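Local coordinates for protein putative c-1-tetrahydrofolate synthase, cytoplasmic (Leishmania major, PDB 4A26) that catalyses the NADP-dependent oxidation of 5,10-methylenetetrahydrofolate and hydrolyses the resulting methenyl compound to 10-formyltetrahydrofolate in one-carbon metabolism, at residues P146-G151 / N175-P180; V169-S174 / T193-G198; S42-Q47 / I100-L105. All coordinates share one frame; numbering follows the deposited sequence.

Contact 1: P146-G151 / N175-P180; sequences PCTAKG and NIVGAP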
ATOM      1  N   PRO A 146      -6.352   8.774   3.334  1.00 29.57           N
ATOM      2  CA  PRO A 146      -7.769   8.754   2.981  1.00 29.18           C
ATOM      3  C   PRO A 146      -8.648   9.065   4.185  1.00 28.22           C
ATOM      4  O   PRO A 146      -8.472   8.473   5.245  1.00 27.40           O
ATOM      5  CB  PRO A 146      -7.991   7.318   2.494  1.00 29.14           C
ATOM      6  CG  PRO A 146      -6.684   6.886   2.016  1.00 29.80           C
ATOM      7  CD  PRO A 146      -5.680   7.529   2.922  1.00 29.85           C
ATOM      8  N   CYS A 147      -9.585   9.991   4.002  1.00 28.58           N
ATOM      9  CA  CYS A 147     -10.351  10.565   5.104  1.00 28.30           C
ATOM     10  C   CYS A 147     -11.013   9.528   5.997  1.00 27.66           C
ATOM     11  O   CYS A 147     -10.656   9.412   7.171  1.00 27.37           O
ATOM     12  CB  CYS A 147     -11.400  11.527   4.562  1.00 29.07           C
ATOM     13  SG  CYS A 147     -10.674  12.916   3.688  1.00 30.37           S
ATOM     14  N   THR A 148     -11.964   8.774   5.449  1.00 27.80           N
ATOM     15  CA  THR A 148     -12.691   7.778   6.238  1.00 27.40           C
ATOM     16  C   THR A 148     -11.719   6.841   6.950  1.00 26.72           C
ATOM     17  O   THR A 148     -11.883   6.551   8.135  1.00 26.48           O
ATOM     18  CB  THR A 148     -13.673   6.962   5.379  1.00 27.85           C
ATOM     19  OG1 THR A 148     -14.637   7.843   4.798  1.00 28.70           O
ATOM     20  CG2 THR A 148     -14.399   5.924   6.222  1.00 27.52           C
ATOM     21  N   ALA A 149     -10.692   6.404   6.227  1.00 26.84           N
ATOM     22  CA  ALA A 149      -9.666   5.527   6.788  1.00 26.38           C
ATOM     23  C   ALA A 149      -9.006   6.169   8.004  1.00 26.23           C
ATOM     24  O   ALA A 149      -8.950   5.563   9.074  1.00 26.05           O
ATOM     25  CB  ALA A 149      -8.623   5.193   5.730  1.00 26.65           C
ATOM     26  N   LYS A 150      -8.530   7.401   7.840  1.00 26.63           N
ATOM     27  CA  LYS A 150      -7.830   8.109   8.915  1.00 26.92           C
ATOM     28  C   LYS A 150      -8.747   8.342  10.122  1.00 26.67           C
ATOM     29  O   LYS A 150      -8.318   8.206  11.268  1.00 26.82           O
ATOM     30  CB  LYS A 150      -7.267   9.443   8.410  1.00 27.65           C
ATOM     31  CG  LYS A 150      -6.263  10.101   9.358  1.00 29.25           C
ATOM     32  CD  LYS A 150      -6.143  11.601   9.113  1.00 31.24           C
ATOM     33  CE  LYS A 150      -4.898  12.196   9.759  1.00 33.34           C
ATOM     34  NZ  LYS A 150      -4.717  13.631   9.372  1.00 35.41           N
ATOM     35  N   GLY A 151     -10.005   8.680   9.851  1.00 26.50           N
ATOM     36  CA  GLY A 151     -10.996   8.936  10.900  1.00 26.48           C
ATOM     37  C   GLY A 151     -11.383   7.709  11.706  1.00 25.82           C
ATOM     38  O   GLY A 151     -11.869   7.833  12.829  1.00 26.37           O
ATOM     39  N   ASN A 175     -10.645  -0.127  -1.972  1.00 32.98           N
ATOM     40  CA  ASN A 175      -9.698   0.985  -2.109  1.00 32.86           C
ATOM     41  C   ASN A 175     -10.006   2.149  -1.184  1.00 31.42           C
ATOM     42  O   ASN A 175      -9.093   2.796  -0.672  1.00 30.72           O
ATOM     43  CB  ASN A 175      -9.703   1.519  -3.549  1.00 35.00           C
ATOM     44  CG  ASN A 175      -9.032   0.583  -4.528  1.00 36.94           C
ATOM     45  OD1 ASN A 175      -8.382  -0.392  -4.136  1.00 37.03           O
ATOM     46  ND2 ASN A 175      -9.176   0.878  -5.815  1.00 38.76           N
ATOM     47  N   ILE A 176     -11.296   2.403  -0.982  1.00 31.43           N
ATOM     48  CA  ILE A 176     -11.772   3.614  -0.318  1.00 30.63           C
ATOM     49  C   ILE A 176     -11.701   3.534   1.213  1.00 28.89           C
ATOM     50  O   ILE A 176     -11.590   4.566   1.877  1.00 28.56           O
ATOM     51  CB  ILE A 176     -13.225   3.955  -0.782  1.00 31.73           C
ATOM     52  CG1 ILE A 176     -13.252   4.268  -2.293  1.00 33.96           C
ATOM     53  CG2 ILE A 176     -13.790   5.132  -0.011  1.00 30.66           C
ATOM     54  CD1 ILE A 176     -13.351   3.038  -3.209  1.00 35.47           C
ATOM     55  N   VAL A 177     -11.765   2.329   1.778  1.00 28.25           N
ATOM     56  CA  VAL A 177     -11.703   2.172   3.239  1.00 26.70           C
ATOM     57  C   VAL A 177     -10.839   0.988   3.671  1.00 26.19           C
ATOM     58  O   VAL A 177      -9.821   1.169   4.334  1.00 25.39           O
ATOM     59  CB  VAL A 177     -13.111   2.014   3.853  1.00 26.78           C
ATOM     60  CG1 VAL A 177     -13.021   1.931   5.369  1.00 25.58           C
ATOM     61  CG2 VAL A 177     -14.014   3.172   3.437  1.00 27.17           C
ATOM     62  N   GLY A 178     -11.244  -0.217   3.281  1.00 26.82           N
ATOM     63  CA  GLY A 178     -10.583  -1.452   3.711  1.00 26.44           C
ATOM     64  C   GLY A 178      -9.069  -1.472   3.583  1.00 26.40           C
ATOM     65  O   GLY A 178      -8.358  -1.676   4.570  1.00 25.66           O
ATOM     66  N   ALA A 179      -8.572  -1.268   2.366  1.00 27.28           N
ATOM     67  CA  ALA A 179      -7.133  -1.351   2.101  1.00 27.63           C
ATOM     68  C   ALA A 179      -6.325  -0.298   2.866  1.00 26.64           C
ATOM     69  O   ALA A 179      -5.356  -0.642   3.541  1.00 26.58           O
ATOM     70  CB  ALA A 179      -6.850  -1.258   0.605  1.00 29.23           C
ATOM     71  N   PRO A 180      -6.709   0.986   2.756  1.00 26.10           N
ATOM     72  CA  PRO A 180      -5.953   1.994   3.487  1.00 25.60           C
ATOM     73  C   PRO A 180      -5.961   1.798   5.005  1.00 24.64           C
ATOM     74  O   PRO A 180      -4.901   1.887   5.627  1.00 25.05           O
ATOM     75  CB  PRO A 180      -6.633   3.315   3.108  1.00 25.63           C
ATOM     76  CG  PRO A 180      -7.856   2.963   2.351  1.00 25.72           C
ATOM     77  CD  PRO A 180      -7.707   1.582   1.850  1.00 26.51           C
TER
HETATM   78  O   HOH W   1     -10.989   6.940   3.456  1.00 32.89           O
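Two helix beginnings of the NAD(P)-binding domain meet where Pro-146 and Ala-149, at the start of helix 147-159, pack on Pro-180 in the first turn of helix 178-187. The Pro-180 ring crosses that of Pro-146, with CB of Pro-180 3.7 Å from CG of Pro-146. The same CB lies 3.8 Å from CB of Ala-149, whose single methyl lets the second helix come close. Proline suits both places: Pro-146 is an N-cap, and Pro-180 belongs to a first helical turn, where a backbone N-H is not needed for the helix's own bonding.

Ile-176 and Val-177 belong to the turn that follows the first strand of the first beta-alpha-beta unit of a Rossmann-type fold, the region that usually faces the dinucleotide. A water joins this turn to the other helix: it accepts from Ala-149 N at 2.8 Å and donates to Ile-176 O at 2.9 Å. A first-turn N-H has no earlier carbonyl of its own helix to bind, and the water supplies an acceptor.

Farther along, CG2 of Thr-148 touches CG2 of Val-177 at 3.9 Å. In Thr-148 this methyl is anti to the backbone N while OG1 stands beside that N (chi1 -61°), hydrogen-bonded to Thr-281 OG1 of helix 279-297; a residue with one methyl and one hydroxyl can serve both neighbours.

Contact 2: V169-S174 / T193-G198; sequences VVLGRS and TIVHSG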
ATOM      1  N   VAL A 169      -8.688  -7.265  12.605  1.00 24.39           N
ATOM      2  CA  VAL A 169      -9.278  -7.802  11.390  1.00 24.28           C
ATOM      3  C   VAL A 169     -10.037  -6.695  10.673  1.00 23.84           C
ATOM      4  O   VAL A 169     -10.898  -6.053  11.259  1.00 23.63           O
ATOM      5  CB  VAL A 169     -10.218  -8.976  11.694  1.00 24.72           C
ATOM      6  CG1 VAL A 169     -10.934  -9.432  10.433  1.00 24.88           C
ATOM      7  CG2 VAL A 169      -9.433 -10.126  12.316  1.00 24.86           C
ATOM      8  N   VAL A 170      -9.683  -6.460   9.414  1.00 23.88           N
ATOM      9  CA  VAL A 170     -10.404  -5.532   8.561  1.00 23.73           C
ATOM     10  C   VAL A 170     -11.275  -6.351   7.626  1.00 24.64           C
ATOM     11  O   VAL A 170     -10.763  -7.061   6.759  1.00 25.51           O
ATOM     12  CB  VAL A 170      -9.447  -4.654   7.728  1.00 23.72           C
ATOM     13  CG1 VAL A 170     -10.240  -3.688   6.845  1.00 23.93           C
ATOM     14  CG2 VAL A 170      -8.484  -3.894   8.636  1.00 22.47           C
ATOM     15  N   LEU A 171     -12.588  -6.279   7.826  1.00 24.89           N
ATOM     16  CA  LEU A 171     -13.539  -6.924   6.930  1.00 25.99           C
ATOM     17  C   LEU A 171     -13.717  -6.044   5.700  1.00 26.75           C
ATOM     18  O   LEU A 171     -14.383  -5.017   5.758  1.00 26.52           O
ATOM     19  CB  LEU A 171     -14.887  -7.148   7.621  1.00 26.27           C
ATOM     20  CG  LEU A 171     -14.870  -7.982   8.904  1.00 25.68           C
ATOM     21  CD1 LEU A 171     -16.269  -8.094   9.462  1.00 26.34           C
ATOM     22  CD2 LEU A 171     -14.289  -9.361   8.670  1.00 25.29           C
ATOM     23  N   GLY A 172     -13.099  -6.453   4.593  1.00 27.89           N
ATOM     24  CA  GLY A 172     -13.209  -5.735   3.324  1.00 28.98           C
ATOM     25  C   GLY A 172     -11.883  -5.144   2.887  1.00 28.59           C
ATOM     26  O   GLY A 172     -11.111  -4.666   3.718  1.00 27.45           O
ATOM     27  N   ARG A 173     -11.640  -5.169   1.578  1.00 29.95           N
ATOM     28  CA  ARG A 173     -10.369  -4.742   0.988  1.00 30.13           C
ATOM     29  C   ARG A 173     -10.556  -3.617  -0.037  1.00 30.95           C
ATOM     30  O   ARG A 173      -9.727  -3.427  -0.921  1.00 31.77           O
ATOM     31  CB  ARG A 173      -9.669  -5.941   0.340  1.00 31.47           C
ATOM     32  CG  ARG A 173     -10.503  -6.689  -0.689  1.00 33.68           C
ATOM     33  CD  ARG A 173      -9.685  -7.770  -1.378  1.00 35.58           C
ATOM     34  NE  ARG A 173     -10.504  -8.665  -2.190  1.00 37.36           N
ATOM     35  CZ  ARG A 173     -10.033  -9.710  -2.865  1.00 40.01           C
ATOM     36  NH1 ARG A 173      -8.734 -10.001  -2.849  1.00 40.34           N
ATOM     37  NH2 ARG A 173     -10.862 -10.472  -3.569  1.00 42.32           N
ATOM     38  N   SER A 174     -11.644  -2.866   0.101  1.00 30.91           N
ATOM     39  CA  SER A 174     -11.975  -1.794  -0.827  1.00 31.82           C
ATOM     40  C   SER A 174     -10.918  -0.702  -0.804  1.00 31.30           C
ATOM     41  O   SER A 174     -10.371  -0.386   0.249  1.00 30.08           O
ATOM     42  CB  SER A 174     -13.333  -1.197  -0.465  1.00 31.63           C
ATOM     43  OG  SER A 174     -13.359  -0.771   0.884  1.00 29.50           O
ATOM     44  N   THR A 193      -5.087  -8.626   9.657  1.00 22.81           N
ATOM     45  CA  THR A 193      -5.574  -9.583   8.663  1.00 23.59           C
ATOM     46  C   THR A 193      -6.744  -8.969   7.896  1.00 23.34           C
ATOM     47  O   THR A 193      -7.699  -8.471   8.500  1.00 22.55           O
ATOM     48  CB  THR A 193      -6.080 -10.864   9.329  1.00 23.74           C
ATOM     49  OG1 THR A 193      -5.088 -11.353  10.239  1.00 24.71           O
ATOM     50  CG2 THR A 193      -6.392 -11.919   8.286  1.00 24.55           C
ATOM     51  N   ILE A 194      -6.670  -9.010   6.568  1.00 24.21           N
ATOM     52  CA  ILE A 194      -7.713  -8.433   5.723  1.00 24.23           C
ATOM     53  C   ILE A 194      -8.598  -9.548   5.188  1.00 24.88           C
ATOM     54  O   ILE A 194      -8.163 -10.346   4.372  1.00 26.16           O
ATOM     55  CB  ILE A 194      -7.118  -7.625   4.550  1.00 25.01           C
ATOM     56  CG1 ILE A 194      -6.212  -6.507   5.082  1.00 24.37           C
ATOM     57  CG2 ILE A 194      -8.230  -7.024   3.698  1.00 25.34           C
ATOM     58  CD1 ILE A 194      -5.191  -6.019   4.078  1.00 25.04           C
ATOM     59  N   VAL A 195      -9.834  -9.608   5.673  1.00 24.37           N
ATOM     60  CA  VAL A 195     -10.813 -10.570   5.176  1.00 25.38           C
ATOM     61  C   VAL A 195     -11.550  -9.967   3.978  1.00 26.53           C
ATOM     62  O   VAL A 195     -11.831  -8.757   3.954  1.00 25.78           O
ATOM     63  CB  VAL A 195     -11.828 -10.963   6.272  1.00 24.82           C
ATOM     64  CG1 VAL A 195     -12.804 -11.996   5.740  1.00 26.12           C
ATOM     65  CG2 VAL A 195     -11.108 -11.498   7.500  1.00 23.29           C
ATOM     66  N   HIS A 196     -11.860 -10.816   2.996  1.00 28.31           N
ATOM     67  CA  HIS A 196     -12.462 -10.384   1.732  1.00 29.96           C
ATOM     68  C   HIS A 196     -13.321 -11.493   1.100  1.00 32.27           C
ATOM     69  O   HIS A 196     -13.513 -12.551   1.701  1.00 32.43           O
ATOM     70  CB  HIS A 196     -11.356  -9.914   0.770  1.00 30.67           C
ATOM     71  CG  HIS A 196     -10.171 -10.830   0.707  1.00 31.36           C
ATOM     72  ND1 HIS A 196     -10.197 -12.040   0.048  1.00 33.53           N
ATOM     73  CD2 HIS A 196      -8.920 -10.706   1.212  1.00 30.73           C
ATOM     74  CE1 HIS A 196      -9.016 -12.626   0.158  1.00 33.71           C
ATOM     75  NE2 HIS A 196      -8.223 -11.836   0.859  1.00 32.06           N
ATOM     76  N   SER A 197     -13.841 -11.246  -0.103  1.00 34.39           N
ATOM     77  CA  SER A 197     -14.728 -12.195  -0.795  1.00 36.94           C
ATOM     78  C   SER A 197     -14.136 -13.593  -0.976  1.00 38.28           C
ATOM     79  O   SER A 197     -14.874 -14.575  -1.053  1.00 39.94           O
ATOM     80  CB  SER A 197     -15.110 -11.654  -2.172  1.00 39.20           C
ATOM     81  OG  SER A 197     -14.037 -11.792  -3.088  1.00 40.12           O
ATOM     82  N   GLY A 198     -12.812 -13.670  -1.083  1.00 37.89           N
ATOM     83  CA  GLY A 198     -12.119 -14.950  -1.191  1.00 39.02           C
ATOM     84  C   GLY A 198     -11.994 -15.674   0.136  1.00 37.52           C
ATOM     85  O   GLY A 198     -11.754 -16.880   0.163  1.00 38.64           O
TER
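Gly-172 N donates to Val-195 O at 2.7 Å, continuing a pattern in which Val-170 N binds Thr-193 O at 3.0 Å and Val-195 N binds Val-170 O at 2.9 Å. Val-170 thus uses both backbone groups toward the neighbouring strand, in the alternation expected of parallel pairing. Gly-172 extends the pairing beyond the strand with a phi of 115°, where a side chain would collide with the preceding carbonyl.

Beyond Gly-172, the guanidinium of Arg-173 lies flat on the ring of His-196, their centres 4.0 Å apart and their planes 12° from parallel. Arg-173 CG sits between the backbone N and the carbonyl carbon (chi1 55°), and from there the extended chain carries NE over CB of His-196. At the ring edge ND1 accepts a bond in the ring plane from Gly-198 N, while NE2 bonds to Ala-190 O of the second subunit. Arg-173 NH2 in turn reaches Asn-189 OD1 of that subunit, so both stacked groups are also held across the dimer interface.

Strands 167-171 and 191-195 are the two strands of a beta-alpha-beta crossover through helix 178-187, part of the Rossmann-type sheet. Strand 191-195 is outermost within its chain, and Thr-193 pairs antiparallel with a strand of the second subunit, continuing the sheet into it.

On the face looking to helix 201-209, Val-169 CG1 meets Val-195 CG2 at 3.6 Å, and Leu-171 CD2 runs beside Val-195 CB at 3.8 Å. Branched Val-195 can thus touch both neighbours. On the other face Val-170 and Ile-194 pack against helix 178-187, and Ile-194 CG2 also meets CB of Arg-173.

Contact 3: S42-Q47 / I100-L105; sequences SIIVGQ and IVQLPL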
ATOM      1  N   SER A  42     -13.395  22.336  -4.628  1.00 29.91           N
ATOM      2  CA  SER A  42     -14.071  21.170  -5.183  1.00 30.30           C
ATOM      3  C   SER A  42     -14.454  21.420  -6.634  1.00 30.90           C
ATOM      4  O   SER A  42     -14.689  22.562  -7.034  1.00 31.02           O
ATOM      5  CB  SER A  42     -15.315  20.814  -4.362  1.00 30.47           C
ATOM      6  OG  SER A  42     -16.237  21.883  -4.344  1.00 30.74           O
ATOM      7  N   ILE A  43     -14.497  20.345  -7.415  1.00 31.35           N
ATOM      8  CA  ILE A  43     -15.016  20.395  -8.771  1.00 32.26           C
ATOM      9  C   ILE A  43     -16.174  19.413  -8.872  1.00 33.22           C
ATOM     10  O   ILE A  43     -16.033  18.241  -8.537  1.00 33.47           O
ATOM     11  CB  ILE A  43     -13.934  20.052  -9.818  1.00 32.53           C
ATOM     12  CG1 ILE A  43     -12.790  21.064  -9.757  1.00 32.31           C
ATOM     13  CG2 ILE A  43     -14.527  20.065 -11.210  1.00 33.34           C
ATOM     14  CD1 ILE A  43     -11.619  20.727 -10.658  1.00 32.81           C
ATOM     15  N   ILE A  44     -17.326  19.910  -9.306  1.00 34.17           N
ATOM     16  CA  ILE A  44     -18.488  19.074  -9.570  1.00 35.60           C
ATOM     17  C   ILE A  44     -18.910  19.311 -11.016  1.00 36.80           C
ATOM     18  O   ILE A  44     -18.902  20.449 -11.494  1.00 36.41           O
ATOM     19  CB  ILE A  44     -19.655  19.369  -8.591  1.00 35.96           C
ATOM     20  CG1 ILE A  44     -20.785  18.353  -8.776  1.00 37.79           C
ATOM     21  CG2 ILE A  44     -20.187  20.784  -8.778  1.00 36.18           C
ATOM     22  CD1 ILE A  44     -21.974  18.596  -7.868  1.00 38.94           C
ATOM     23  N   VAL A  45     -19.251  18.225 -11.706  1.00 38.33           N
ATOM     24  CA  VAL A  45     -19.623  18.269 -13.115  1.00 39.65           C
ATOM     25  C   VAL A  45     -21.061  17.791 -13.263  1.00 41.69           C
ATOM     26  O   VAL A  45     -21.445  16.751 -12.722  1.00 42.24           O
ATOM     27  CB  VAL A  45     -18.681  17.398 -13.964  1.00 40.04           C
ATOM     28  CG1 VAL A  45     -19.143  17.359 -15.420  1.00 41.46           C
ATOM     29  CG2 VAL A  45     -17.257  17.918 -13.863  1.00 38.24           C
ATOM     30  N   GLY A  46     -21.854  18.558 -14.000  1.00 43.11           N
ATOM     31  CA  GLY A  46     -23.286  18.309 -14.086  1.00 45.39           C
ATOM     32  C   GLY A  46     -24.002  18.832 -12.855  1.00 45.64           C
ATOM     33  O   GLY A  46     -23.478  19.690 -12.144  1.00 44.16           O
ATOM     34  N   GLN A  47     -25.199  18.311 -12.605  1.00 48.05           N
ATOM     35  CA  GLN A  47     -26.098  18.875 -11.596  1.00 49.01           C
ATOM     36  C   GLN A  47     -26.834  17.797 -10.787  1.00 50.72           C
ATOM     37  O   GLN A  47     -28.001  17.966 -10.432  1.00 52.26           O
ATOM     38  CB  GLN A  47     -27.103  19.819 -12.279  1.00 50.37           C
ATOM     39  CG  GLN A  47     -26.506  21.141 -12.775  1.00 49.11           C
ATOM     40  CD  GLN A  47     -26.499  22.224 -11.707  1.00 48.89           C
ATOM     41  OE1 GLN A  47     -27.553  22.748 -11.334  1.00 50.73           O
ATOM     42  NE2 GLN A  47     -25.311  22.573 -11.216  1.00 47.23           N
ATOM     43  N   ILE A 100     -10.685  18.477  -4.334  1.00 33.55           N
ATOM     44  CA  ILE A 100     -11.467  17.258  -4.546  1.00 34.24           C
ATOM     45  C   ILE A 100     -12.358  17.398  -5.779  1.00 35.02           C
ATOM     46  O   ILE A 100     -12.887  18.472  -6.055  1.00 34.72           O
ATOM     47  CB  ILE A 100     -12.331  16.876  -3.317  1.00 33.91           C
ATOM     48  CG1 ILE A 100     -13.230  18.037  -2.873  1.00 33.90           C
ATOM     49  CG2 ILE A 100     -11.444  16.452  -2.172  1.00 33.52           C
ATOM     50  CD1 ILE A 100     -14.415  17.604  -2.024  1.00 33.96           C
ATOM     51  N   VAL A 101     -12.486  16.307  -6.526  1.00 36.13           N
ATOM     52  CA  VAL A 101     -13.417  16.224  -7.636  1.00 37.19           C
ATOM     53  C   VAL A 101     -14.555  15.340  -7.180  1.00 37.90           C
ATOM     54  O   VAL A 101     -14.334  14.176  -6.837  1.00 38.49           O
ATOM     55  CB  VAL A 101     -12.765  15.606  -8.878  1.00 38.17           C
ATOM     56  CG1 VAL A 101     -13.818  15.278  -9.918  1.00 39.49           C
ATOM     57  CG2 VAL A 101     -11.717  16.551  -9.449  1.00 38.06           C
ATOM     58  N   GLN A 102     -15.766  15.892  -7.162  1.00 38.23           N
ATOM     59  CA  GLN A 102     -16.927  15.174  -6.642  1.00 38.97           C
ATOM     60  C   GLN A 102     -17.335  14.055  -7.590  1.00 40.40           C
ATOM     61  O   GLN A 102     -17.561  14.290  -8.779  1.00 41.28           O
ATOM     62  CB  GLN A 102     -18.098  16.132  -6.424  1.00 39.12           C
ATOM     63  CG  GLN A 102     -19.273  15.521  -5.663  1.00 40.27           C
ATOM     64  CD  GLN A 102     -18.900  15.062  -4.260  1.00 39.63           C
ATOM     65  OE1 GLN A 102     -18.130  15.727  -3.555  1.00 37.66           O
ATOM     66  NE2 GLN A 102     -19.453  13.923  -3.846  1.00 40.30           N
ATOM     67  N   LEU A 103     -17.427  12.842  -7.050  1.00 40.85           N
ATOM     68  CA  LEU A 103     -17.719  11.649  -7.842  1.00 42.40           C
ATOM     69  C   LEU A 103     -19.146  11.161  -7.580  1.00 43.52           C
ATOM     70  O   LEU A 103     -19.718  11.454  -6.529  1.00 43.08           O
ATOM     71  CB  LEU A 103     -16.716  10.544  -7.495  1.00 42.62           C
ATOM     72  CG  LEU A 103     -15.238  10.850  -7.772  1.00 41.90           C
ATOM     73  CD1 LEU A 103     -14.341   9.797  -7.140  1.00 42.26           C
ATOM     74  CD2 LEU A 103     -14.973  10.957  -9.271  1.00 43.00           C
ATOM     75  N   PRO A 104     -19.736  10.419  -8.537  1.00 45.06           N
ATOM     76  CA  PRO A 104     -19.207  10.072  -9.858  1.00 45.73           C
ATOM     77  C   PRO A 104     -19.460  11.139 -10.920  1.00 45.42           C
ATOM     78  O   PRO A 104     -20.528  11.751 -10.947  1.00 45.55           O
ATOM     79  CB  PRO A 104     -19.974   8.797 -10.213  1.00 48.15           C
ATOM     80  CG  PRO A 104     -21.276   8.951  -9.529  1.00 48.81           C
ATOM     81  CD  PRO A 104     -20.994   9.706  -8.252  1.00 46.71           C
ATOM     82  N   LEU A 105     -18.475  11.336 -11.792  1.00 45.06           N
ATOM     83  CA  LEU A 105     -18.611  12.206 -12.958  1.00 45.17           C
ATOM     84  C   LEU A 105     -19.529  11.557 -13.990  1.00 47.54           C
ATOM     85  O   LEU A 105     -19.794  10.356 -13.912  1.00 49.07           O
ATOM     86  CB  LEU A 105     -17.244  12.444 -13.602  1.00 44.50           C
ATOM     87  CG  LEU A 105     -16.166  13.130 -12.762  1.00 42.38           C
ATOM     88  CD1 LEU A 105     -14.797  12.890 -13.366  1.00 42.50           C
ATOM     89  CD2 LEU A 105     -16.435  14.618 -12.636  1.00 41.15           C
TER
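Leu-105 holds CG anti to its carbonyl carbon (chi1 -61°) and CD1 extended, which leaves CD2 turned to Val-45; in Val-45 CG1 is anti to the backbone N (chi1 175°), which leaves CG2 anti to the carbonyl carbon, and CG2 meets Leu-105 CD2 at 3.6 Å. The cis peptide before Pro-104 lies in the turn that brings Leu-105 back beside strand 39-45.

Earlier in the segments the backbones pair in parallel: Ile-43 N donates to Ile-100 O at 2.8 Å, and Gln-102 N donates to Ile-43 O at 2.7 Å, nearly straight at 165°. Ile-43 and Val-101 share a face, with CB of Ile-43 4.2 Å from CG2 of Val-101; beta-branched residues suit the extended chain, and Ile-43 also packs on helix 80-91.

Strand 39-45 is the middle of the three parallel strands of the catalytic domain. On the other face Ser-42 CB touches Ile-100 CG1 at 3.8 Å; Ser-42 is small enough to sit against Ile-100 in the buried sheet, and its hydroxyl is hydrogen-bonded to His-59. Gln-102 bends at chi2 so that OE1 bonds weakly to Lys-58 of helix 49-64, and its chain packs on Tyr-54. In relatives the matching tyrosine, lysine and glutamine line the folate cleft, as they probably do here.

From the N terminus, contact 3 comes first: it pairs strands 39-45 and 98-101 and closes a loop of 52 residues within the catalytic domain, complete before the other two open. Contacts 1 and 2 cross, since 169-174 falls between the segments of contact 1 and 175-180 falls between those of contact 2. Contact 1 closes a loop of 23 residues and links the starts of helices 147-159 and 178-187; contact 2 closes one of 18 and brings strand 191-195 back to strand 167-171. They meet where Ala-179 N probably bonds to Ser-174 O, at 2.9 Å. The centres of contacts 1 and 3 are about 20 Å apart, and those of contacts 2 and 3 about 29 Å.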